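Local coordinates for protein mitochondrial enolase superfamily member 1 (Homo sapiens, PDB 4A35) that dehydrates L-fuconate to 2-keto-3-deoxy-L-fuconate in L-fucose catabolism, using a magnesium ion to stabilise the enediolate intermediate, at residues 5-10 against 80-85. Numbering follows the deposited sequence.
Sequences GRISRL and KDLKDI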
# COMPACT_ATOMS: atom_id res chain seq x y z
N GLY A 5 33.92 -7.43 0.84
CA GLY A 5 33.13 -8.64 0.97
C GLY A 5 31.95 -8.77 0.05
O GLY A 5 31.39 -7.78 -0.43
N ARG A 6 31.63 -10.02 -0.23
CA ARG A 6 30.47 -10.47 -1.00
C ARG A 6 29.43 -10.97 -0.01
O ARG A 6 29.76 -11.77 0.86
CB ARG A 6 30.86 -11.56 -2.01
CG ARG A 6 29.73 -11.79 -3.02
CD ARG A 6 30.13 -12.66 -4.20
NE ARG A 6 31.21 -12.07 -5.01
CZ ARG A 6 31.05 -11.47 -6.18
NH1 ARG A 6 29.83 -11.30 -6.69
NH2 ARG A 6 32.10 -11.01 -6.84
N ILE A 7 28.18 -10.51 -0.16
CA ILE A 7 27.11 -10.96 0.73
C ILE A 7 26.87 -12.45 0.42
O ILE A 7 26.65 -12.80 -0.73
CB ILE A 7 25.85 -10.07 0.59
CG1 ILE A 7 26.17 -8.70 1.26
CG2 ILE A 7 24.62 -10.76 1.22
CD1 ILE A 7 25.48 -7.61 0.74
N SER A 8 27.09 -13.32 1.40
CA SER A 8 27.10 -14.77 1.19
C SER A 8 25.90 -15.47 1.77
O SER A 8 25.53 -16.53 1.26
CB SER A 8 28.38 -15.36 1.78
OG SER A 8 28.50 -14.96 3.13
N ARG A 9 25.32 -14.93 2.86
CA ARG A 9 24.17 -15.54 3.56
C ARG A 9 23.17 -14.50 4.00
O ARG A 9 23.52 -13.36 4.31
CB ARG A 9 24.61 -16.33 4.82
CG ARG A 9 25.63 -17.46 4.61
CD ARG A 9 26.77 -17.35 5.61
NE ARG A 9 28.08 -17.63 4.99
CZ ARG A 9 29.23 -17.09 5.39
NH1 ARG A 9 29.27 -16.23 6.39
NH2 ARG A 9 30.36 -17.41 4.76
N LEU A 10 21.91 -14.91 4.05
CA LEU A 10 20.82 -14.09 4.58
C LEU A 10 19.91 -15.02 5.39
O LEU A 10 19.53 -16.09 4.91
CB LEU A 10 20.03 -13.38 3.46
CG LEU A 10 18.85 -12.45 3.92
CD1 LEU A 10 18.65 -11.29 2.96
CD2 LEU A 10 17.48 -13.25 4.09
N LYS A 80 26.15 -10.58 -3.98
CA LYS A 80 26.49 -9.22 -4.41
C LYS A 80 27.64 -8.70 -3.59
O LYS A 80 27.64 -8.88 -2.37
CB LYS A 80 25.27 -8.28 -4.25
CG LYS A 80 24.45 -8.06 -5.51
CD LYS A 80 23.61 -9.27 -5.85
CE LYS A 80 23.08 -9.28 -7.25
NZ LYS A 80 22.41 -10.58 -7.54
N ASP A 81 28.60 -8.00 -4.23
CA ASP A 81 29.70 -7.32 -3.52
C ASP A 81 29.09 -6.09 -2.84
O ASP A 81 28.37 -5.33 -3.49
CB ASP A 81 30.81 -6.88 -4.49
CG ASP A 81 31.67 -8.03 -4.96
OD1 ASP A 81 31.74 -9.06 -4.23
OD2 ASP A 81 32.28 -7.91 -6.05
N LEU A 82 29.36 -5.91 -1.55
CA LEU A 82 28.81 -4.75 -0.81
C LEU A 82 29.26 -3.42 -1.44
O LEU A 82 28.46 -2.47 -1.48
CB LEU A 82 29.21 -4.81 0.68
CG LEU A 82 28.63 -3.70 1.59
CD1 LEU A 82 27.06 -3.66 1.52
CD2 LEU A 82 29.12 -3.84 2.99
N LYS A 83 30.49 -3.37 -2.02
CA LYS A 83 31.03 -2.19 -2.70
C LYS A 83 30.11 -1.75 -3.86
O LYS A 83 29.88 -0.55 -4.04
CB LYS A 83 32.45 -2.49 -3.24
CG LYS A 83 33.18 -1.27 -3.74
N ASP A 84 29.56 -2.74 -4.59
CA ASP A 84 28.68 -2.56 -5.75
C ASP A 84 27.32 -2.03 -5.35
O ASP A 84 26.72 -1.29 -6.13
CB ASP A 84 28.52 -3.88 -6.52
CG ASP A 84 29.76 -4.27 -7.34
OD1 ASP A 84 30.63 -3.40 -7.56
OD2 ASP A 84 29.80 -5.42 -7.82
N ILE A 85 26.82 -2.46 -4.18
CA ILE A 85 25.54 -1.99 -3.62
C ILE A 85 25.70 -0.53 -3.18
O ILE A 85 25.00 0.33 -3.70
CB ILE A 85 25.05 -2.89 -2.44
CG1 ILE A 85 24.72 -4.33 -2.92
CG2 ILE A 85 23.82 -2.20 -1.74
CD1 ILE A 85 24.39 -5.34 -1.78
O HOH W 1 32.44 -5.45 -1.43
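Arg6 and Asp81 face each other as a non-hydrogen-bonded antiparallel pair, a single beta bridge made just before helix 82-86 begins. Two backbone hydrogen bonds frame the pair: Leu82 N to Gly5 O, 3.0 Å, and Ile7 N to Lys80 O, 2.8 Å, both nearly straight. Each acceptor also takes a CA-H...O contact, Gly5 O from Asp81 CA and Lys80 O from Arg6 CA. Water 1 donates to Gly5 O at 2.7 Å and accepts from Lys83 N at 2.9 Å, linking the bridge to the first helical turn.

The charged pair lies on the more exposed side. The Arg6 chain runs extended, then bends at chi3 (-62°), placing NE 3.2 Å from Asp81 OD1. That oxygen sits over one guanidinium face, toward its rim, and the two planes are 60° apart; the salt bridge therefore rests on charge, with no N-H aimed at the oxygen. Arg6 NH1 instead hydrogen-bonds to Asn79 O. An alanine in place of Asp81 would probably leave the Arg6 guanidinium without its charged mate and freer to turn.

Apolar contacts occupy the buried side. Ile7 CD1 meets Ile85 CD1 at 3.6 Å, the two side chains crossing at about a right angle, and lies 4.3 Å from Leu82 CD1. Val123 of helix 110-131 touches both Leu82 and Ile85.

The contact joins the lead-in and first residue of strand 7-16, outermost within the chain in the three-stranded antiparallel sheet, to the loop before helix 82-86 and its first turn, within the N-terminal alpha+beta domain that accompanies the barrel in the mandelate racemase/muconate lactonizing enzyme family.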